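Local coordinates for uncharacterized protein (Bacteroides uniformis, PDB 4JPQ) that is of unknown function but, as a member of carbohydrate-binding family 9, probably binds carbohydrate through a beta-sandwich-like domain, at residues A[14-18]-A[58-63]; A[18-24]-A[157-161]; A[177-183]-A[213-219]. All coordinates share one frame; numbering follows the deposited sequence.

Interaction 1. Residues A[14-18]-A[58-63]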
ATOM      1  N   CYS A  14       0.720  10.167  19.016  1.00 69.12           N
ATOM      2  CA  CYS A  14       2.155   9.879  19.111  1.00 65.38           C
ATOM      3  C   CYS A  14       2.927  11.170  19.166  1.00 70.88           C
ATOM      4  O   CYS A  14       2.748  11.976  18.264  1.00 66.70           O
ATOM      5  CB  CYS A  14       2.599   9.178  17.832  1.00 63.29           C
ATOM      6  SG  CYS A  14       1.684   7.711  17.379  1.00 69.77           S
ATOM      7  N   THR A  15       3.775  11.375  20.180  1.00 83.20           N
ATOM      8  CA  THR A  15       4.626  12.590  20.243  1.00 78.08           C
ATOM      9  C   THR A  15       5.678  12.632  19.122  1.00 83.12           C
ATOM     10  O   THR A  15       6.005  13.713  18.629  1.00 84.66           O
ATOM     11  CB  THR A  15       5.393  12.730  21.572  1.00 77.89           C
ATOM     12  OG1 THR A  15       6.184  11.561  21.806  1.00 78.91           O
ATOM     13  CG2 THR A  15       4.440  12.963  22.731  1.00 83.64           C
ATOM     14  N   ALA A  16       6.191  11.456  18.746  1.00 80.22           N
ATOM     15  CA  ALA A  16       7.227  11.302  17.723  1.00 76.81           C
ATOM     16  C   ALA A  16       6.790  10.316  16.644  1.00 76.35           C
ATOM     17  O   ALA A  16       5.800   9.599  16.785  1.00 66.66           O
ATOM     18  CB  ALA A  16       8.544  10.842  18.352  1.00 77.28           C
ATOM     19  N   SER A  17       7.566  10.297  15.568  1.00 82.32           N
ATOM     20  CA  SER A  17       7.345   9.400  14.451  1.00 74.32           C
ATOM     21  C   SER A  17       7.640   7.954  14.891  1.00 75.63           C
ATOM     22  O   SER A  17       8.749   7.678  15.368  1.00 75.56           O
ATOM     23  CB  SER A  17       8.292   9.753  13.299  1.00 81.86           C
ATOM     24  OG  SER A  17       8.178   8.831  12.232  1.00 81.03           O
ATOM     25  N   PRO A  18       6.665   7.037  14.747  1.00 63.26           N
ATOM     26  CA  PRO A  18       6.905   5.636  15.091  1.00 60.20           C
ATOM     27  C   PRO A  18       7.758   4.909  14.051  1.00 67.28           C
ATOM     28  O   PRO A  18       7.717   5.245  12.857  1.00 68.04           O
ATOM     29  CB  PRO A  18       5.505   5.039  15.085  1.00 55.11           C
ATOM     30  CG  PRO A  18       4.788   5.846  14.075  1.00 54.82           C
ATOM     31  CD  PRO A  18       5.288   7.239  14.275  1.00 59.01           C
ATOM     32  N   THR A  58      -1.286   9.643  12.600  1.00 47.09           N
ATOM     33  CA  THR A  58      -0.761  10.427  13.703  1.00 49.83           C
ATOM     34  C   THR A  58      -1.040  11.925  13.574  1.00 50.93           C
ATOM     35  O   THR A  58      -0.746  12.674  14.498  1.00 53.07           O
ATOM     36  CB  THR A  58       0.756  10.230  13.817  1.00 55.95           C
ATOM     37  OG1 THR A  58       1.410  10.758  12.658  1.00 55.05           O
ATOM     38  CG2 THR A  58       1.081   8.739  13.951  1.00 60.45           C
ATOM     39  N   GLY A  59      -1.576  12.359  12.437  1.00 53.26           N
ATOM     40  CA  GLY A  59      -1.782  13.780  12.142  1.00 64.12           C
ATOM     41  C   GLY A  59      -0.708  14.202  11.136  1.00 68.52           C
ATOM     42  O   GLY A  59      -1.007  14.891  10.156  1.00 66.56           O
ATOM     43  N   ARG A  60       0.541  13.792  11.392  1.00 65.63           N
ATOM     44  CA  ARG A  60       1.681  14.018  10.503  1.00 71.87           C
ATOM     45  C   ARG A  60       1.968  12.807   9.600  1.00 59.23           C
ATOM     46  O   ARG A  60       2.644  12.972   8.592  1.00 59.79           O
ATOM     47  CB  ARG A  60       2.959  14.320  11.312  1.00 92.59           C
ATOM     48  CG  ARG A  60       2.817  15.370  12.427  1.00118.03           C
ATOM     49  CD  ARG A  60       4.122  15.608  13.177  1.00130.28           C
ATOM     50  NE  ARG A  60       4.717  14.352  13.667  1.00147.97           N
ATOM     51  CZ  ARG A  60       5.884  14.254  14.306  1.00149.87           C
ATOM     52  NH1 ARG A  60       6.608  15.340  14.603  1.00163.84           N
ATOM     53  NH2 ARG A  60       6.324  13.050  14.678  1.00143.88           N
ATOM     54  N   GLU A  61       1.496  11.602   9.952  1.00 58.33           N
ATOM     55  CA  GLU A  61       1.840  10.363   9.210  1.00 57.26           C
ATOM     56  C   GLU A  61       0.695   9.372   9.068  1.00 51.52           C
ATOM     57  O   GLU A  61      -0.133   9.272   9.965  1.00 46.02           O
ATOM     58  CB  GLU A  61       2.960   9.635   9.969  1.00 54.69           C
ATOM     59  CG  GLU A  61       4.269  10.404  10.105  1.00 62.73           C
ATOM     60  CD  GLU A  61       4.894  10.254  11.460  1.00 76.13           C
ATOM     61  OE1 GLU A  61       4.296  10.721  12.458  1.00 76.89           O
ATOM     62  OE2 GLU A  61       5.986   9.672  11.510  1.00 90.86           O
ATOM     63  N   ILE A  62       0.690   8.632   7.957  1.00 49.65           N
ATOM     64  CA  ILE A  62      -0.270   7.556   7.702  1.00 51.36           C
ATOM     65  C   ILE A  62       0.449   6.261   8.063  1.00 58.27           C
ATOM     66  O   ILE A  62       1.581   6.046   7.619  1.00 54.41           O
ATOM     67  CB  ILE A  62      -0.686   7.446   6.221  1.00 49.21           C
ATOM     68  CG1 ILE A  62      -1.353   8.739   5.765  1.00 53.84           C
ATOM     69  CG2 ILE A  62      -1.643   6.265   6.020  1.00 49.81           C
ATOM     70  CD1 ILE A  62      -1.638   8.800   4.278  1.00 60.15           C
ATOM     71  N   LEU A  63      -0.244   5.404   8.813  1.00 51.99           N
ATOM     72  CA  LEU A  63       0.258   4.132   9.281  1.00 43.91           C
ATOM     73  C   LEU A  63      -0.520   3.009   8.607  1.00 47.43           C
ATOM     74  O   LEU A  63      -1.737   2.919   8.784  1.00 47.76           O
ATOM     75  CB  LEU A  63       0.048   4.037  10.792  1.00 46.47           C
ATOM     76  CG  LEU A  63       0.606   5.165  11.652  1.00 50.82           C
ATOM     77  CD1 LEU A  63       0.335   4.862  13.113  1.00 52.64           C
ATOM     78  CD2 LEU A  63       2.095   5.370  11.422  1.00 55.39           C
TER
HETATM   79  O   HOH W   1       3.444  12.267  14.968  1.00 52.91           O
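S17 and E61 carry the polar part of this contact, an example of a carboxylate approached from several directions. The S17 hydroxyl donates to E61, though OG to E61 OE2 at 2.5 Å is shorter than is reliable; with chi1 at 175°, OG lies opposite the backbone N and reaches the carboxylate. The other oxygen is taken within the turn: T58 OG1 donates to E61 OE1 over 2.9 Å, from the anti side and 28° out of the carboxylate plane. Contacts at both oxygens would probably limit its rotation. Water 1 donates to E61 OE1 at 3.1 Å and weakly to C14 O, and accepts weakly from R60 NE.

Charge adds less. R60 NH2 lies 3.8 Å from E61 OE1, a long salt bridge, while the guanidinium edge near the backbone N of S17 is close packing only, since both are donors.

Apolar contact completes the joint: P18 CG rests on L63 CD2 at 3.8 Å, and C14 SG touches T58 CG2 at 3.6 Å.

The turn 58-61 links antiparallel strands 50-57 and 61-70 as a hairpin, against which the loop between strand 6-11 and helix 23-29 packs. L26 there touches both C14 and L63, and K136 bonds to S17 OG.

Interaction 2. Residues A[18-24]-A[157-161]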
ATOM      1  N   PRO A  18       6.665   7.037  14.747  1.00 63.26           N
ATOM      2  CA  PRO A  18       6.905   5.636  15.091  1.00 60.20           C
ATOM      3  C   PRO A  18       7.758   4.909  14.051  1.00 67.28           C
ATOM      4  O   PRO A  18       7.717   5.245  12.857  1.00 68.04           O
ATOM      5  CB  PRO A  18       5.505   5.039  15.085  1.00 55.11           C
ATOM      6  CG  PRO A  18       4.788   5.846  14.075  1.00 54.82           C
ATOM      7  CD  PRO A  18       5.288   7.239  14.275  1.00 59.01           C
ATOM      8  N   GLU A  19       8.527   3.930  14.528  1.00 68.86           N
ATOM      9  CA  GLU A  19       9.340   3.072  13.671  1.00 65.50           C
ATOM     10  C   GLU A  19       8.448   1.920  13.229  1.00 60.99           C
ATOM     11  O   GLU A  19       7.539   1.527  13.955  1.00 59.16           O
ATOM     12  CB  GLU A  19      10.602   2.592  14.401  1.00 62.47           C
ATOM     13  CG  GLU A  19      11.581   3.735  14.708  1.00 67.15           C
ATOM     14  CD  GLU A  19      12.219   4.392  13.473  1.00 74.75           C
ATOM     15  OE1 GLU A  19      12.167   3.833  12.348  1.00 85.00           O
ATOM     16  OE2 GLU A  19      12.805   5.483  13.627  1.00 85.90           O
ATOM     17  N   GLY A  20       8.699   1.410  12.026  1.00 52.37           N
ATOM     18  CA  GLY A  20       7.886   0.363  11.430  1.00 46.40           C
ATOM     19  C   GLY A  20       7.644  -0.865  12.282  1.00 52.31           C
ATOM     20  O   GLY A  20       6.493  -1.309  12.377  1.00 55.19           O
ATOM     21  N   GLU A  21       8.719  -1.391  12.899  1.00 54.58           N
ATOM     22  CA  GLU A  21       8.628  -2.613  13.738  0.50 63.26           C
ATOM     23  C   GLU A  21       7.634  -2.451  14.896  1.00 62.62           C
ATOM     24  O   GLU A  21       6.955  -3.420  15.277  1.00 68.84           O
ATOM     25  CB  GLU A  21      10.007  -3.041  14.291  0.50 72.65           C
ATOM     26  CG  GLU A  21      10.059  -4.487  14.825  0.50 66.06           C
ATOM     27  CD  GLU A  21      11.399  -4.871  15.452  0.50 68.39           C
ATOM     28  OE1 GLU A  21      11.914  -4.085  16.276  0.50 74.17           O
ATOM     29  OE2 GLU A  21      11.927  -5.971  15.153  0.50 54.43           O
ATOM     30  N   ALA A  22       7.532  -1.229  15.422  1.00 57.61           N
ATOM     31  CA  ALA A  22       6.629  -0.893  16.525  1.00 58.16           C
ATOM     32  C   ALA A  22       5.164  -0.669  16.154  1.00 53.96           C
ATOM     33  O   ALA A  22       4.321  -0.659  17.045  1.00 57.04           O
ATOM     34  CB  ALA A  22       7.142   0.352  17.239  1.00 61.58           C
ATOM     35  N   VAL A  23       4.846  -0.516  14.871  1.00 48.56           N
ATOM     36  CA  VAL A  23       3.469  -0.184  14.459  1.00 49.19           C
ATOM     37  C   VAL A  23       2.384  -1.221  14.801  1.00 52.01           C
ATOM     38  O   VAL A  23       1.298  -0.830  15.206  1.00 56.97           O
ATOM     39  CB  VAL A  23       3.413   0.236  12.965  1.00 44.10           C
ATOM     40  CG1 VAL A  23       1.996   0.381  12.428  1.00 46.60           C
ATOM     41  CG2 VAL A  23       4.164   1.542  12.771  1.00 45.78           C
ATOM     42  N   PRO A  24       2.652  -2.524  14.612  1.00 53.19           N
ATOM     43  CA  PRO A  24       1.597  -3.512  14.917  1.00 52.74           C
ATOM     44  C   PRO A  24       1.115  -3.457  16.359  1.00 51.07           C
ATOM     45  O   PRO A  24      -0.095  -3.573  16.614  1.00 70.67           O
ATOM     46  CB  PRO A  24       2.268  -4.845  14.583  1.00 52.38           C
ATOM     47  CG  PRO A  24       3.186  -4.486  13.466  1.00 49.38           C
ATOM     48  CD  PRO A  24       3.759  -3.151  13.872  1.00 52.50           C
ATOM     49  N   LEU A 157       3.670  -6.636   6.658  1.00 47.73           N
ATOM     50  CA  LEU A 157       4.411  -5.474   6.193  1.00 44.56           C
ATOM     51  C   LEU A 157       3.771  -4.182   6.663  1.00 45.94           C
ATOM     52  O   LEU A 157       2.548  -4.090   6.694  1.00 42.12           O
ATOM     53  CB  LEU A 157       4.502  -5.496   4.664  1.00 46.48           C
ATOM     54  CG  LEU A 157       5.273  -4.353   3.975  1.00 46.36           C
ATOM     55  CD1 LEU A 157       6.052  -4.871   2.780  1.00 54.52           C
ATOM     56  CD2 LEU A 157       4.400  -3.163   3.582  1.00 56.62           C
ATOM     57  N   VAL A 158       4.625  -3.190   6.960  1.00 44.46           N
ATOM     58  CA  VAL A 158       4.226  -1.899   7.471  1.00 40.89           C
ATOM     59  C   VAL A 158       4.884  -0.779   6.704  1.00 43.06           C
ATOM     60  O   VAL A 158       6.048  -0.886   6.332  1.00 57.13           O
ATOM     61  CB  VAL A 158       4.630  -1.770   8.953  1.00 45.06           C
ATOM     62  CG1 VAL A 158       4.551  -0.332   9.473  1.00 48.75           C
ATOM     63  CG2 VAL A 158       3.762  -2.680   9.794  1.00 46.83           C
HETATM   64  N   MSE A 159       4.117   0.286   6.496  1.00 40.44           N
HETATM   65  CA  MSE A 159       4.585   1.511   5.870  1.00 47.52           C
HETATM   66  C   MSE A 159       4.141   2.651   6.748  1.00 45.35           C
HETATM   67  O   MSE A 159       2.970   2.714   7.141  1.00 46.63           O
HETATM   68  CB  MSE A 159       3.977   1.715   4.473  1.00 50.31           C
HETATM   69  CG  MSE A 159       4.578   0.776   3.440  1.00 47.82           C
HETATM   70 SE   MSE A 159       4.004   1.337   1.648  0.75 35.35          SE
HETATM   71  CE  MSE A 159       2.567   0.045   1.235  1.00 42.33           C
ATOM     72  N   VAL A 160       5.071   3.546   7.070  1.00 44.88           N
ATOM     73  CA  VAL A 160       4.793   4.782   7.820  1.00 47.47           C
ATOM     74  C   VAL A 160       5.058   5.897   6.795  1.00 47.96           C
ATOM     75  O   VAL A 160       6.210   6.172   6.461  1.00 52.77           O
ATOM     76  CB  VAL A 160       5.697   4.920   9.049  1.00 49.15           C
ATOM     77  CG1 VAL A 160       5.376   6.191   9.824  1.00 53.38           C
ATOM     78  CG2 VAL A 160       5.555   3.697   9.935  1.00 61.63           C
ATOM     79  N   ILE A 161       3.989   6.481   6.261  1.00 46.29           N
ATOM     80  CA  ILE A 161       4.075   7.478   5.185  1.00 47.38           C
ATOM     81  C   ILE A 161       3.908   8.898   5.744  1.00 45.43           C
ATOM     82  O   ILE A 161       2.787   9.292   6.065  1.00 48.55           O
ATOM     83  CB  ILE A 161       3.008   7.187   4.101  1.00 47.71           C
ATOM     84  CG1 ILE A 161       3.231   5.795   3.493  1.00 46.10           C
ATOM     85  CG2 ILE A 161       3.046   8.242   2.997  1.00 53.75           C
ATOM     86  CD1 ILE A 161       2.077   5.293   2.648  1.00 52.06           C
TER
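V23, V158 and V160 meet through the same side-chain choice: in each, CG1 is anti to the backbone N (chi1 171°, 166° and -179°), which sets CG2 beside that N. The result illustrates how helix 23-29 and the turn leading into it are seated on one face of a beta-sheet, in what is probably the beta-sandwich of a family 9 carbohydrate-binding module. V158 and V160, two apart on strand 157-161, point to the same side, while L157 and M159 point away.

V23 straddles the pair. Its CB lies 3.7 Å from V158 CG1, and its CG2 meets V160 CG2 at 3.8 Å, the branches crossing obliquely. P24 extends the patch along the strand, its CD lying 4.1 Å from V158 CG2.

The O of buried G20 sits 3.6 Å from V158 CG1, yet is not lost to the apolar surface, because V23 N donates to it at 3.1 Å. W138 and K136, on neighbouring strand 136-139, touch V158 and V160 in turn from one side; F105 meets M159 and I161. At the loop end P18 O comes within 3.9 Å of V160 CG1, and P18 CG stands 4.3 Å from the same methyl, on the same side of it.

Interaction 3. Residues A[177-183]-A[213-219]. With SO4 (sulfate ion), chain F.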
ATOM      1  N   LYS A 177      -9.085  15.399   7.124  1.00 69.66           N
ATOM      2  CA  LYS A 177      -9.097  15.407   5.648  1.00 72.57           C
ATOM      3  C   LYS A 177      -9.827  14.199   5.111  1.00 67.49           C
ATOM      4  O   LYS A 177      -9.987  13.204   5.824  1.00 66.36           O
ATOM      5  CB  LYS A 177      -7.691  15.465   5.030  1.00 74.08           C
ATOM      6  CG  LYS A 177      -7.000  16.803   5.231  1.00 91.27           C
ATOM      7  CD  LYS A 177      -5.962  17.090   4.144  1.00 93.44           C
ATOM      8  CE  LYS A 177      -5.251  18.411   4.322  1.00104.36           C
ATOM      9  NZ  LYS A 177      -6.139  19.565   4.623  1.00115.73           N
ATOM     10  N   THR A 178     -10.317  14.327   3.875  1.00 66.15           N
ATOM     11  CA  THR A 178     -10.965  13.232   3.160  1.00 65.20           C
ATOM     12  C   THR A 178     -10.139  13.005   1.888  1.00 67.14           C
ATOM     13  O   THR A 178     -10.047  13.907   1.054  1.00 66.92           O
ATOM     14  CB  THR A 178     -12.437  13.530   2.815  1.00 64.49           C
ATOM     15  OG1 THR A 178     -13.169  13.846   4.008  1.00 63.71           O
ATOM     16  CG2 THR A 178     -13.085  12.321   2.156  1.00 66.29           C
HETATM   17  N   MSE A 179      -9.502  11.832   1.781  1.00 61.66           N
HETATM   18  CA  MSE A 179      -8.703  11.454   0.609  1.00 61.20           C
HETATM   19  C   MSE A 179      -9.363  10.302  -0.084  1.00 63.15           C
HETATM   20  O   MSE A 179     -10.266   9.664   0.465  1.00 65.42           O
HETATM   21  CB  MSE A 179      -7.297  11.019   1.001  1.00 58.15           C
HETATM   22  CG  MSE A 179      -6.562  12.128   1.741  1.00 60.69           C
HETATM   23 SE   MSE A 179      -4.639  11.679   1.870  0.75 50.58          SE
HETATM   24  CE  MSE A 179      -4.116  13.218   2.971  1.00 55.27           C
ATOM     25  N   LYS A 180      -8.914  10.043  -1.313  1.00 64.20           N
ATOM     26  CA  LYS A 180      -9.397   8.933  -2.119  1.00 64.02           C
ATOM     27  C   LYS A 180      -8.230   7.985  -2.432  1.00 62.12           C
ATOM     28  O   LYS A 180      -7.137   8.428  -2.762  1.00 58.77           O
ATOM     29  CB  LYS A 180     -10.082   9.448  -3.386  1.00 63.82           C
ATOM     30  CG  LYS A 180     -11.242  10.399  -3.071  1.00 75.81           C
ATOM     31  CD  LYS A 180     -12.383  10.306  -4.064  1.00 82.85           C
ATOM     32  CE  LYS A 180     -13.224   9.056  -3.826  1.00 87.06           C
ATOM     33  NZ  LYS A 180     -14.208   8.842  -4.918  1.00 96.53           N
ATOM     34  N   GLY A 181      -8.461   6.684  -2.303  1.00 57.27           N
ATOM     35  CA  GLY A 181      -7.417   5.707  -2.571  1.00 54.51           C
ATOM     36  C   GLY A 181      -7.886   4.275  -2.677  1.00 56.52           C
ATOM     37  O   GLY A 181      -9.089   3.992  -2.649  1.00 54.26           O
ATOM     38  N   ASN A 182      -6.924   3.370  -2.830  1.00 51.53           N
ATOM     39  CA  ASN A 182      -7.212   1.938  -2.901  1.00 54.06           C
ATOM     40  C   ASN A 182      -5.985   1.148  -2.439  1.00 48.58           C
ATOM     41  O   ASN A 182      -4.867   1.707  -2.348  1.00 41.32           O
ATOM     42  CB  ASN A 182      -7.631   1.559  -4.338  1.00 57.01           C
ATOM     43  CG  ASN A 182      -8.584   0.365  -4.405  1.00 54.46           C
ATOM     44  OD1 ASN A 182      -8.682  -0.444  -3.482  1.00 53.98           O
ATOM     45  ND2 ASN A 182      -9.290   0.253  -5.530  1.00 60.14           N
ATOM     46  N   PHE A 183      -6.210  -0.131  -2.135  1.00 42.93           N
ATOM     47  CA  PHE A 183      -5.159  -1.025  -1.638  1.00 51.14           C
ATOM     48  C   PHE A 183      -5.131  -2.269  -2.503  1.00 52.76           C
ATOM     49  O   PHE A 183      -6.191  -2.769  -2.879  1.00 50.92           O
ATOM     50  CB  PHE A 183      -5.415  -1.383  -0.173  1.00 53.39           C
ATOM     51  CG  PHE A 183      -5.703  -0.186   0.695  1.00 53.25           C
ATOM     52  CD1 PHE A 183      -6.990   0.344   0.757  1.00 52.98           C
ATOM     53  CD2 PHE A 183      -4.686   0.434   1.431  1.00 52.02           C
ATOM     54  CE1 PHE A 183      -7.260   1.462   1.535  1.00 53.91           C
ATOM     55  CE2 PHE A 183      -4.960   1.546   2.219  1.00 49.97           C
ATOM     56  CZ  PHE A 183      -6.246   2.066   2.266  1.00 51.45           C
ATOM     57  N   PHE A 213     -11.987   4.540  -9.737  1.00 66.04           N
ATOM     58  CA  PHE A 213     -12.383   3.402  -8.891  1.00 65.20           C
ATOM     59  C   PHE A 213     -11.860   3.402  -7.459  1.00 62.63           C
ATOM     60  O   PHE A 213     -12.153   2.459  -6.704  1.00 59.27           O
ATOM     61  CB  PHE A 213     -12.098   2.084  -9.625  1.00 66.51           C
ATOM     62  CG  PHE A 213     -12.984   1.896 -10.819  1.00 74.90           C
ATOM     63  CD1 PHE A 213     -14.300   1.450 -10.646  1.00 72.07           C
ATOM     64  CD2 PHE A 213     -12.544   2.228 -12.110  1.00 72.56           C
ATOM     65  CE1 PHE A 213     -15.144   1.303 -11.736  1.00 78.41           C
ATOM     66  CE2 PHE A 213     -13.384   2.079 -13.206  1.00 73.28           C
ATOM     67  CZ  PHE A 213     -14.689   1.617 -13.016  1.00 79.60           C
ATOM     68  N   PHE A 214     -11.136   4.462  -7.066  1.00 59.19           N
ATOM     69  CA  PHE A 214     -10.674   4.591  -5.685  1.00 58.15           C
ATOM     70  C   PHE A 214     -11.846   4.734  -4.724  1.00 57.04           C
ATOM     71  O   PHE A 214     -12.881   5.300  -5.076  1.00 70.95           O
ATOM     72  CB  PHE A 214      -9.824   5.850  -5.421  1.00 66.21           C
ATOM     73  CG  PHE A 214      -8.449   5.888  -6.057  1.00 62.70           C
ATOM     74  CD1 PHE A 214      -7.758   4.754  -6.482  1.00 57.89           C
ATOM     75  CD2 PHE A 214      -7.784   7.124  -6.097  1.00 68.69           C
ATOM     76  CE1 PHE A 214      -6.480   4.878  -7.029  1.00 66.10           C
ATOM     77  CE2 PHE A 214      -6.502   7.246  -6.625  1.00 68.62           C
ATOM     78  CZ  PHE A 214      -5.847   6.120  -7.094  1.00 71.34           C
ATOM     79  N   GLY A 215     -11.638   4.247  -3.502  1.00 60.81           N
ATOM     80  CA  GLY A 215     -12.593   4.357  -2.405  1.00 61.54           C
ATOM     81  C   GLY A 215     -12.299   5.647  -1.678  1.00 60.45           C
ATOM     82  O   GLY A 215     -11.394   6.391  -2.077  1.00 53.28           O
ATOM     83  N   THR A 216     -13.060   5.887  -0.610  1.00 63.74           N
ATOM     84  CA  THR A 216     -12.957   7.100   0.198  1.00 66.79           C
ATOM     85  C   THR A 216     -12.292   6.799   1.541  1.00 64.77           C
ATOM     86  O   THR A 216     -12.573   5.774   2.170  1.00 64.97           O
ATOM     87  CB  THR A 216     -14.347   7.724   0.411  1.00 71.37           C
ATOM     88  OG1 THR A 216     -14.933   7.981  -0.873  1.00 76.91           O
ATOM     89  CG2 THR A 216     -14.260   9.037   1.207  1.00 72.14           C
ATOM     90  N   LEU A 217     -11.413   7.707   1.964  1.00 65.54           N
ATOM     91  CA  LEU A 217     -10.655   7.587   3.208  1.00 61.45           C
ATOM     92  C   LEU A 217     -10.914   8.819   4.059  1.00 68.09           C
ATOM     93  O   LEU A 217     -10.414   9.902   3.746  1.00 70.04           O
ATOM     94  CB  LEU A 217      -9.167   7.454   2.892  1.00 55.30           C
ATOM     95  CG  LEU A 217      -8.774   6.290   1.974  1.00 55.93           C
ATOM     96  CD1 LEU A 217      -7.278   6.344   1.698  1.00 65.12           C
ATOM     97  CD2 LEU A 217      -9.150   4.935   2.550  1.00 53.25           C
ATOM     98  N   SER A 218     -11.714   8.643   5.116  1.00 73.64           N
ATOM     99  CA  SER A 218     -12.089   9.718   6.041  1.00 74.06           C
ATOM    100  C   SER A 218     -11.176   9.698   7.276  1.00 67.58           C
ATOM    101  O   SER A 218     -11.337   8.869   8.174  1.00 64.34           O
ATOM    102  CB  SER A 218     -13.562   9.590   6.442  1.00 73.22           C
ATOM    103  OG  SER A 218     -14.377   9.591   5.284  1.00 71.87           O
ATOM    104  N   PHE A 219     -10.218  10.621   7.298  1.00 67.58           N
ATOM    105  CA  PHE A 219      -9.300  10.775   8.416  1.00 70.63           C
ATOM    106  C   PHE A 219     -10.018  11.510   9.553  1.00 76.79           C
ATOM    107  O   PHE A 219     -10.590  12.586   9.335  1.00 80.54           O
ATOM    108  CB  PHE A 219      -8.033  11.527   7.987  1.00 71.63           C
ATOM    109  CG  PHE A 219      -7.180  10.768   6.998  1.00 66.11           C
ATOM    110  CD1 PHE A 219      -7.456  10.801   5.630  1.00 68.43           C
ATOM    111  CD2 PHE A 219      -6.096  10.021   7.427  1.00 61.84           C
ATOM    112  CE1 PHE A 219      -6.667  10.107   4.721  1.00 61.15           C
ATOM    113  CE2 PHE A 219      -5.308   9.320   6.522  1.00 59.99           C
ATOM    114  CZ  PHE A 219      -5.595   9.363   5.168  1.00 61.95           C
TER
HETATM  115  S   SO4 F 304      -2.930  21.327   4.595  1.00158.23           S
HETATM  116  O1  SO4 F 304      -3.632  21.009   3.327  1.00151.43           O
HETATM  117  O2  SO4 F 304      -1.599  21.898   4.290  1.00177.96           O
HETATM  118  O3  SO4 F 304      -3.686  22.319   5.386  1.00100.06           O
HETATM  119  O4  SO4 F 304      -2.787  20.097   5.406  1.00182.09           O
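F214 lays one face of its ring over G181, whose CA stands 4.0 Å from the ring centroid and 27° off the normal, a CH-pi contact. The torsion explains it: CG anti to the carbonyl carbon, chi1 -69°, swings the ring back over the opposing strand, where K180 O and N182 CB approach it obliquely. F219 works differently. K177 O lies in the ring plane at the edge, 3.5 Å from F219 CD1, while the extended chain of selenomethionine M179 passes obliquely, SE being 4.8 Å from the F219 centroid, a Met-aromatic contact. F183 offers an edge too: L217 CD2 is 4.1 Å from F183 CE1, and the ring also stacks on F53 and meets W198 edge-to-face.

Beneath these groups is an antiparallel strand pair, twisted enough that the short segments run at 134° to each other. M179 with L217 and G181 with G215 are hydrogen-bonded pairs, each joined in both directions; L217 N to M179 O spans 2.7 Å. F219 N adds a fifth bond, reaching K177 O at 3.0 Å. T178 with S218 and K180 with T216 are non-hydrogen-bonded pairs on the more exposed face, where T178 CG2 touches T216 CG2 at 3.6 Å. M179 and L217 share the opposite, buried face, L217 packing on F92 and L7 of the flanking strands.

Replacing F214 by an alanine would probably leave the G181 CA without its ring cover and open a gap beside N182 CB and F93.

K177 turns the end of its chain away from strand 215-219, and its NZ makes a weak hydrogen bond of 3.2 Å to sulfate O1; the ion, probably from the crystallisation liquor, is also bonded by the backbone N atoms of G172 and S173.

How the interactions relate
Interactions 1 and 2 are continuous: they share P18, their centres are about 10 Å apart, and they meet where antiparallel strands 61-70 and 152-162 run side by side. There I62 O lies 2.8 Å from I161 N, probably a hydrogen bond, and L63 CD2 packs 3.7 Å from V160 CG1. Interaction 3 lies farther off, its centre about 19 Å from that of interaction 1, yet I62 CG1 reaches F219 CE2 at 4.1 Å. Interactions 2 and 3 do not touch, their nearest atoms being about 7 Å apart. S173 gives a further tie, its OG weakly bonded to G59 O and its N to the sulfate near K177.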